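Local structure of putative hydrolase (Acinetobacter sp. NBRC 100985, 4XUK) at residues 212-218 and 259-265; 217-221 and 246-251. The protein probably hydrolyses organophosphate triesters and lactones as a two-zinc enzyme of the metallo-beta-lactamase superfamily. The protein carries 2 engineered substitutions. All blocks are in the same frame, centred on the assembly; numbering follows the deposited sequence.

Interactions 1 and 2 start from the same run of chain and share Gly217 and Asp218, with centres about 9 Å apart. Along the sequence, strand 211-215 leads into the loop that carries Asp218, the short helix 225-228 and helix 240-257 follow, and strand 260-262 comes back parallel to the first strand, which makes a beta-alpha-beta crossover. Interaction 1 joins the two strands and interaction 2 sets the loop against helix 240-257. The two also meet directly, CD2 of His265 lying 3.5 Å from CD2 of His221. The loop carrying Asp218 thus touches both the segment of strand 260-262 and the connecting helix, consistent with the metallo-beta-lactamase fold, whose zinc site sits at strand ends.

Interaction 1: residues 212-218 and 259-265; sequences SIVFIGD and QTIAAPH. With ZN (zinc ion), chain C; ZN (zinc ion), chain D.
The carboxylate of Asp218 and the imidazole of His265 are turned 47° against each other, and Asp218 OD1 approaches the ring obliquely, 3.1 Å from His265 CD2. Both groups ligate one zinc, through Asp218 OD2 at 2.1 Å and His265 NE2 at 2.2 Å. Asp112 and His113 complete one site with them, while the same OD2 also serves the site of His108, His110 and His197. The Phe215 ring is met obliquely by Ala262 CB, 3.5 Å from Phe215 CD2. Behind the metals, strands 212-215 and 260-262 pair in parallel through hydrogen bonds such as Val214 N to Thr260 O (2.8 Å). Where the strands end and the backbones part, one water bridges Gly217 O and His265 N and another links Gly217 N to Ala262 O. Ile216 sets CG1 between its backbone N and carbonyl carbon (chi1 61°), leaving CG2 beside the N, 3.9 Å from Ile261 CD1. His265 ND1 is hydrogen-bonded to Ser57 O, which, with zinc on NE2, should fix the ring's rotation. Phe215 and Ala262 pack on strand 54-64 of the other sheet, whereas Val214, Ile216 and Ile261 pack against Phe254 of helix 240-257.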
ATOM      1  N   SER A 212     -11.674  -5.492 -16.054  1.00 24.42           N
ATOM      2  CA  SER A 212     -11.459  -6.912 -15.831  1.00 24.66           C
ATOM      3  C   SER A 212     -10.530  -7.085 -14.638  1.00 24.49           C
ATOM      4  O   SER A 212      -9.496  -6.411 -14.546  1.00 22.44           O
ATOM      5  CB  SER A 212     -10.848  -7.580 -17.069  1.00 29.72           C
ATOM      6  OG  SER A 212     -11.781  -7.654 -18.133  1.00 37.42           O
ATOM      7  N   ILE A 213     -10.904  -7.985 -13.732  1.00 21.40           N
ATOM      8  CA  ILE A 213     -10.084  -8.298 -12.567  1.00 21.17           C
ATOM      9  C   ILE A 213      -9.665  -9.752 -12.642  1.00 23.36           C
ATOM     10  O   ILE A 213     -10.518 -10.635 -12.788  1.00 20.94           O
ATOM     11  CB  ILE A 213     -10.865  -8.083 -11.263  1.00 22.33           C
ATOM     12  CG1 ILE A 213     -11.371  -6.645 -11.182  1.00 22.70           C
ATOM     13  CG2 ILE A 213      -9.995  -8.417 -10.058  1.00 19.04           C
ATOM     14  CD1 ILE A 213     -12.875  -6.546 -11.044  1.00 25.82           C
ATOM     15  N   VAL A 214      -8.359 -10.012 -12.580  1.00 20.44           N
ATOM     16  CA  VAL A 214      -7.903 -11.398 -12.550  1.00 20.69           C
ATOM     17  C   VAL A 214      -7.389 -11.762 -11.163  1.00 18.22           C
ATOM     18  O   VAL A 214      -6.498 -11.107 -10.623  1.00 17.31           O
ATOM     19  CB  VAL A 214      -6.829 -11.703 -13.619  1.00 20.69           C
ATOM     20  CG1 VAL A 214      -6.511 -13.195 -13.626  1.00 18.50           C
ATOM     21  CG2 VAL A 214      -7.317 -11.257 -15.008  1.00 20.17           C
ATOM     22  N   PHE A 215      -7.976 -12.797 -10.577  1.00 18.55           N
ATOM     23  CA  PHE A 215      -7.498 -13.285  -9.304  1.00 18.35           C
ATOM     24  C   PHE A 215      -6.504 -14.375  -9.661  1.00 18.73           C
ATOM     25  O   PHE A 215      -6.895 -15.496  -9.994  1.00 18.77           O
ATOM     26  CB  PHE A 215      -8.675 -13.805  -8.475  1.00 18.28           C
ATOM     27  CG  PHE A 215      -9.698 -12.739  -8.160  1.00 22.16           C
ATOM     28  CD1 PHE A 215     -10.638 -12.344  -9.111  1.00 22.54           C
ATOM     29  CD2 PHE A 215      -9.696 -12.104  -6.929  1.00 18.69           C
ATOM     30  CE1 PHE A 215     -11.557 -11.345  -8.831  1.00 20.79           C
ATOM     31  CE2 PHE A 215     -10.619 -11.098  -6.645  1.00 18.55           C
ATOM     32  CZ  PHE A 215     -11.548 -10.727  -7.595  1.00 18.21           C
ATOM     33  N   ILE A 216      -5.217 -14.031  -9.616  1.00 18.58           N
ATOM     34  CA  ILE A 216      -4.184 -14.829 -10.290  1.00 20.17           C
ATOM     35  C   ILE A 216      -3.668 -16.052  -9.546  1.00 19.67           C
ATOM     36  O   ILE A 216      -3.008 -16.903 -10.143  1.00 18.77           O
ATOM     37  CB  ILE A 216      -2.955 -13.974 -10.676  1.00 16.39           C
ATOM     38  CG1 ILE A 216      -2.298 -13.360  -9.438  1.00 19.06           C
ATOM     39  CG2 ILE A 216      -3.354 -12.891 -11.654  1.00 17.85           C
ATOM     40  CD1 ILE A 216      -0.874 -12.852  -9.702  1.00 18.67           C
ATOM     41  N   GLY A 217      -3.934 -16.134  -8.249  1.00 15.91           N
ATOM     42  CA  GLY A 217      -3.398 -17.228  -7.463  1.00 16.83           C
ATOM     43  C   GLY A 217      -1.879 -17.152  -7.395  1.00 18.24           C
ATOM     44  O   GLY A 217      -1.296 -16.060  -7.399  1.00 18.96           O
ATOM     45  N   ASP A 218      -1.235 -18.310  -7.342  1.00 18.86           N
ATOM     46  CA  ASP A 218       0.194 -18.380  -7.072  1.00 19.45           C
ATOM     47  C   ASP A 218       1.075 -18.518  -8.314  1.00 18.00           C
ATOM     48  O   ASP A 218       2.008 -19.316  -8.326  1.00 19.21           O
ATOM     49  CB  ASP A 218       0.482 -19.542  -6.130  1.00 21.54           C
ATOM     50  CG  ASP A 218       0.126 -19.229  -4.699  1.00 19.54           C
ATOM     51  OD1 ASP A 218      -0.607 -18.243  -4.452  1.00 15.42           O
ATOM     52  OD2 ASP A 218       0.605 -19.953  -3.820  1.00 17.31           O
ATOM     53  N   GLN A 259      -5.372  -5.556 -17.169  1.00 20.90           N
ATOM     54  CA  GLN A 259      -6.304  -6.076 -16.176  1.00 21.96           C
ATOM     55  C   GLN A 259      -5.860  -5.692 -14.774  1.00 21.44           C
ATOM     56  O   GLN A 259      -4.660  -5.651 -14.476  1.00 21.14           O
ATOM     57  CB  GLN A 259      -6.411  -7.606 -16.252  1.00 19.96           C
ATOM     58  CG  GLN A 259      -6.962  -8.172 -17.562  1.00 22.60           C
ATOM     59  CD  GLN A 259      -5.870  -8.563 -18.539  1.00 23.84           C
ATOM     60  OE1 GLN A 259      -4.852  -7.872 -18.668  1.00 22.33           O
ATOM     61  NE2 GLN A 259      -6.078  -9.670 -19.239  1.00 22.27           N
ATOM     62  N   THR A 260      -6.810  -5.450 -13.923  1.00 19.70           N
ATOM     63  CA  THR A 260      -6.578  -5.306 -12.520  1.00 20.66           C
ATOM     64  C   THR A 260      -6.257  -6.701 -11.953  1.00 22.83           C
ATOM     65  O   THR A 260      -6.902  -7.646 -12.313  1.00 20.04           O
ATOM     66  CB  THR A 260      -7.845  -4.771 -11.844  1.00 26.07           C
ATOM     67  OG1 THR A 260      -8.186  -3.479 -12.350  1.00 31.34           O
ATOM     68  CG2 THR A 260      -7.705  -4.770 -10.418  1.00 15.83           C
ATOM     69  N   ILE A 261      -5.302  -6.830 -11.064  1.00 19.51           N
ATOM     70  CA  ILE A 261      -4.819  -8.094 -10.559  1.00 18.50           C
ATOM     71  C   ILE A 261      -5.038  -8.234  -9.063  1.00 19.08           C
ATOM     72  O   ILE A 261      -4.766  -7.312  -8.345  1.00 14.98           O
ATOM     73  CB  ILE A 261      -3.310  -8.169 -10.860  1.00 25.51           C
ATOM     74  CG1 ILE A 261      -3.082  -8.084 -12.346  1.00 23.63           C
ATOM     75  CG2 ILE A 261      -2.605  -9.305 -10.173  1.00 20.02           C
ATOM     76  CD1 ILE A 261      -3.610  -9.247 -13.096  1.00 21.02           C
ATOM     77  N   ALA A 262      -5.519  -9.394  -8.615  1.00 16.69           N
ATOM     78  CA  ALA A 262      -5.617  -9.629  -7.183  1.00 15.71           C
ATOM     79  C   ALA A 262      -4.810 -10.883  -6.880  1.00 18.71           C
ATOM     80  O   ALA A 262      -5.115 -11.963  -7.384  1.00 16.60           O
ATOM     81  CB  ALA A 262      -7.068  -9.809  -6.772  1.00 16.36           C
ATOM     82  N   ALA A 263      -3.774 -10.738  -6.067  1.00 15.51           N
ATOM     83  CA  ALA A 263      -2.821 -11.826  -5.861  1.00 15.78           C
ATOM     84  C   ALA A 263      -2.660 -12.205  -4.402  1.00 16.07           C
ATOM     85  O   ALA A 263      -2.417 -11.336  -3.559  1.00 16.59           O
ATOM     86  CB  ALA A 263      -1.476 -11.433  -6.432  1.00 15.77           C
ATOM     87  N   PRO A 264      -2.727 -13.517  -4.099  1.00 14.47           N
ATOM     88  CA  PRO A 264      -2.577 -13.930  -2.703  1.00 14.93           C
ATOM     89  C   PRO A 264      -1.175 -13.679  -2.140  1.00 16.27           C
ATOM     90  O   PRO A 264      -1.062 -13.535  -0.920  1.00 15.95           O
ATOM     91  CB  PRO A 264      -2.875 -15.441  -2.743  1.00 17.69           C
ATOM     92  CG  PRO A 264      -2.580 -15.850  -4.140  1.00 16.65           C
ATOM     93  CD  PRO A 264      -2.993 -14.661  -4.984  1.00 15.93           C
ATOM     94  N   HIS A 265      -0.143 -13.615  -2.984  1.00 16.85           N
ATOM     95  CA  HIS A 265       1.221 -13.405  -2.471  1.00 15.24           C
ATOM     96  C   HIS A 265       1.926 -12.117  -2.896  1.00 18.03           C
ATOM     97  O   HIS A 265       3.158 -12.064  -2.886  1.00 16.04           O
ATOM     98  CB  HIS A 265       2.107 -14.611  -2.822  1.00 17.88           C
ATOM     99  CG  HIS A 265       1.697 -15.865  -2.125  1.00 17.88           C
ATOM    100  ND1 HIS A 265       1.296 -15.879  -0.808  1.00 20.46           N
ATOM    101  CD2 HIS A 265       1.608 -17.145  -2.567  1.00 16.45           C
ATOM    102  CE1 HIS A 265       0.976 -17.119  -0.467  1.00 17.25           C
ATOM    103  NE2 HIS A 265       1.167 -17.900  -1.513  1.00 20.17           N
TER
HETATM  104 ZN    ZN C 401       0.277 -19.921  -1.711  1.00 20.00          ZN
HETATM  105 ZN    ZN D 402       0.745 -22.368  -3.563  1.00 20.00          ZN
HETATM  106  O   HOH W   1       0.366 -14.283  -5.838  1.00 16.37           O
HETATM  107  O   HOH W   2      -5.941 -14.612  -6.643  1.00 18.19           O

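Interaction 2: residues 217-221 and 246-251; sequences GDIVH and TRLKQF. With ZN (zinc ion), chain D; ZN (zinc ion), chain C.
Arg247 reaches the carbonyl of Ile219 by leaving its helix with CG anti to the backbone N and CD anti to CA, then bending at chi3 (-39°), which brings the edge of the guanidinium to Ile219 O. Ile219 places CG1 between its backbone N and carbonyl carbon (chi1 62°), and the rest of its extended chain brings CD1 against Gln250 and Phe251. Ile219 O then takes two N-H groups from the guanidinium edge. The stronger bond comes from Arg247 NE, 2.6 Å from Ile219 O with an N-H...O angle of 145°; NE lies in the carbonyl plane, although the oxygen stands slightly out of the guanidinium plane. The second, from Arg247 NH2 to Ile219 O at 3.0 Å, is weak. This two-pronged grip holds the carbonyl of the Ile219-Val220 peptide, one residue beyond Asp218, which probably helps to hold the loop that carries Asp218.

Apolar contacts lie beside this bond. Ile219 CD1 lies 4.1 Å from Phe251 CE1 and 4.0 Å from Gln250 CB, while its CG2 branch meets the methyl CG2 of Thr246. Val220 crosses the Phe251 side chain at about a right angle, its CB 3.8 Å from Phe251 CZ. Within the helix, one turn back from Phe251, CG of Arg247 packs over one face of that ring, 3.7 Å above its centre.

Beyond the two segments, Arg247 NH1 bonds to Pro230 O, and Thr246 OG1 to Ala195 O. The contact thus fits the loop after strand 211-215 onto the side of helix 240-257, with Val220 and Arg247 also touching Gln226 of the short helix 225-228.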
ATOM      1  N   GLY A 217      -3.934 -16.134  -8.249  1.00 15.91           N
ATOM      2  CA  GLY A 217      -3.398 -17.228  -7.463  1.00 16.83           C
ATOM      3  C   GLY A 217      -1.879 -17.152  -7.395  1.00 18.24           C
ATOM      4  O   GLY A 217      -1.296 -16.060  -7.399  1.00 18.96           O
ATOM      5  N   ASP A 218      -1.235 -18.310  -7.342  1.00 18.86           N
ATOM      6  CA  ASP A 218       0.194 -18.380  -7.072  1.00 19.45           C
ATOM      7  C   ASP A 218       1.075 -18.518  -8.314  1.00 18.00           C
ATOM      8  O   ASP A 218       2.008 -19.316  -8.326  1.00 19.21           O
ATOM      9  CB  ASP A 218       0.482 -19.542  -6.130  1.00 21.54           C
ATOM     10  CG  ASP A 218       0.126 -19.229  -4.699  1.00 19.54           C
ATOM     11  OD1 ASP A 218      -0.607 -18.243  -4.452  1.00 15.42           O
ATOM     12  OD2 ASP A 218       0.605 -19.953  -3.820  1.00 17.31           O
ATOM     13  N   ILE A 219       0.797 -17.730  -9.344  1.00 17.31           N
ATOM     14  CA  ILE A 219       1.691 -17.676 -10.493  1.00 14.74           C
ATOM     15  C   ILE A 219       2.859 -16.743 -10.174  1.00 18.21           C
ATOM     16  O   ILE A 219       3.749 -16.540 -11.002  1.00 18.44           O
ATOM     17  CB  ILE A 219       0.966 -17.181 -11.743  1.00 17.83           C
ATOM     18  CG1 ILE A 219       0.444 -15.757 -11.524  1.00 19.85           C
ATOM     19  CG2 ILE A 219      -0.192 -18.123 -12.087  1.00 18.93           C
ATOM     20  CD1 ILE A 219      -0.163 -15.138 -12.765  1.00 19.58           C
ATOM     21  N   VAL A 220       2.851 -16.174  -8.966  1.00 16.53           N
ATOM     22  CA  VAL A 220       3.958 -15.336  -8.510  1.00 13.77           C
ATOM     23  C   VAL A 220       3.996 -15.223  -6.980  1.00 18.30           C
ATOM     24  O   VAL A 220       2.940 -15.248  -6.317  1.00 17.74           O
ATOM     25  CB  VAL A 220       3.932 -13.941  -9.209  1.00 17.73           C
ATOM     26  CG1 VAL A 220       2.901 -13.011  -8.566  1.00 15.72           C
ATOM     27  CG2 VAL A 220       5.310 -13.318  -9.182  1.00 19.35           C
ATOM     28  N   HIS A 221       5.199 -15.098  -6.419  1.00 16.38           N
ATOM     29  CA  HIS A 221       5.370 -15.077  -4.966  1.00 16.44           C
ATOM     30  C   HIS A 221       6.085 -13.839  -4.433  1.00 17.40           C
ATOM     31  O   HIS A 221       6.451 -13.790  -3.259  1.00 18.96           O
ATOM     32  CB  HIS A 221       6.125 -16.321  -4.502  1.00 16.67           C
ATOM     33  CG  HIS A 221       5.291 -17.559  -4.497  1.00 19.51           C
ATOM     34  ND1 HIS A 221       4.814 -18.134  -5.652  1.00 20.05           N
ATOM     35  CD2 HIS A 221       4.820 -18.314  -3.475  1.00 18.59           C
ATOM     36  CE1 HIS A 221       4.094 -19.200  -5.346  1.00 17.66           C
ATOM     37  NE2 HIS A 221       4.081 -19.327  -4.033  1.00 18.97           N
ATOM     38  N   THR A 246       3.953 -20.273 -17.466  1.00 20.54           N
ATOM     39  CA  THR A 246       2.641 -19.720 -17.150  1.00 21.80           C
ATOM     40  C   THR A 246       2.724 -18.251 -16.740  1.00 19.87           C
ATOM     41  O   THR A 246       1.954 -17.424 -17.231  1.00 20.96           O
ATOM     42  CB  THR A 246       1.956 -20.512 -16.041  1.00 21.59           C
ATOM     43  OG1 THR A 246       1.621 -21.817 -16.530  1.00 21.97           O
ATOM     44  CG2 THR A 246       0.673 -19.813 -15.615  1.00 24.10           C
ATOM     45  N   ARG A 247       3.652 -17.914 -15.847  1.00 20.83           N
ATOM     46  CA  ARG A 247       3.805 -16.517 -15.437  1.00 20.53           C
ATOM     47  C   ARG A 247       4.174 -15.597 -16.607  1.00 22.56           C
ATOM     48  O   ARG A 247       3.590 -14.523 -16.766  1.00 19.98           O
ATOM     49  CB  ARG A 247       4.848 -16.380 -14.325  1.00 18.25           C
ATOM     50  CG  ARG A 247       5.187 -14.917 -13.978  1.00 22.16           C
ATOM     51  CD  ARG A 247       6.291 -14.848 -12.918  1.00 23.28           C
ATOM     52  NE  ARG A 247       6.054 -15.915 -11.972  1.00 33.60           N
ATOM     53  CZ  ARG A 247       6.821 -16.984 -11.812  1.00 21.58           C
ATOM     54  NH1 ARG A 247       7.970 -17.143 -12.488  1.00 23.12           N
ATOM     55  NH2 ARG A 247       6.443 -17.891 -10.938  1.00 23.67           N
ATOM     56  N   LEU A 248       5.129 -15.980 -17.416  1.00 20.10           N
ATOM     57  CA  LEU A 248       5.515 -15.174 -18.521  1.00 23.88           C
ATOM     58  C   LEU A 248       4.366 -14.917 -19.483  1.00 22.63           C
ATOM     59  O   LEU A 248       4.189 -13.865 -19.964  1.00 22.78           O
ATOM     60  CB  LEU A 248       6.677 -15.813 -19.220  1.00 23.18           C
ATOM     61  CG  LEU A 248       8.004 -15.850 -18.495  1.00 26.88           C
ATOM     62  CD1 LEU A 248       8.971 -16.665 -19.325  1.00 28.66           C
ATOM     63  CD2 LEU A 248       8.529 -14.463 -18.217  1.00 30.54           C
ATOM     64  N   LYS A 249       3.568 -15.923 -19.729  1.00 23.12           N
ATOM     65  CA  LYS A 249       2.381 -15.738 -20.561  1.00 25.44           C
ATOM     66  C   LYS A 249       1.389 -14.760 -19.942  1.00 23.18           C
ATOM     67  O   LYS A 249       0.863 -13.874 -20.626  1.00 20.80           O
ATOM     68  CB  LYS A 249       1.674 -17.072 -20.809  1.00 28.51           C
ATOM     69  CG  LYS A 249       1.021 -17.133 -22.172  1.00 33.92           C
ATOM     70  CD  LYS A 249      -0.452 -17.361 -22.081  1.00 37.85           C
ATOM     71  CE  LYS A 249      -0.748 -18.719 -21.492  1.00 34.93           C
ATOM     72  NZ  LYS A 249      -2.207 -18.991 -21.542  1.00 39.17           N
ATOM     73  N   GLN A 250       1.109 -14.927 -18.653  1.00 23.74           N
ATOM     74  CA  GLN A 250       0.080 -14.114 -18.023  1.00 19.61           C
ATOM     75  C   GLN A 250       0.545 -12.674 -17.810  1.00 18.31           C
ATOM     76  O   GLN A 250      -0.229 -11.748 -18.020  1.00 20.43           O
ATOM     77  CB  GLN A 250      -0.398 -14.751 -16.711  1.00 20.56           C
ATOM     78  CG  GLN A 250      -1.067 -16.120 -16.909  1.00 21.54           C
ATOM     79  CD  GLN A 250      -2.274 -16.059 -17.841  1.00 29.96           C
ATOM     80  OE1 GLN A 250      -2.497 -16.958 -18.655  1.00 30.60           O
ATOM     81  NE2 GLN A 250      -3.055 -14.999 -17.722  1.00 26.31           N
ATOM     82  N   PHE A 251       1.799 -12.485 -17.406  1.00 17.54           N
ATOM     83  CA  PHE A 251       2.321 -11.135 -17.171  1.00 19.59           C
ATOM     84  C   PHE A 251       2.368 -10.346 -18.474  1.00 21.00           C
ATOM     85  O   PHE A 251       2.138  -9.136 -18.491  1.00 19.77           O
ATOM     86  CB  PHE A 251       3.717 -11.185 -16.533  1.00 19.50           C
ATOM     87  CG  PHE A 251       3.700 -11.379 -15.038  1.00 18.25           C
ATOM     88  CD1 PHE A 251       2.572 -11.878 -14.391  1.00 18.58           C
ATOM     89  CD2 PHE A 251       4.819 -11.057 -14.282  1.00 17.90           C
ATOM     90  CE1 PHE A 251       2.569 -12.057 -13.006  1.00 21.00           C
ATOM     91  CE2 PHE A 251       4.825 -11.221 -12.909  1.00 16.98           C
ATOM     92  CZ  PHE A 251       3.704 -11.728 -12.270  1.00 19.08           C
TER
HETATM   93 ZN    ZN D 402       0.745 -22.368  -3.563  1.00 20.00          ZN
HETATM   94 ZN    ZN C 401       0.277 -19.921  -1.711  1.00 20.00          ZN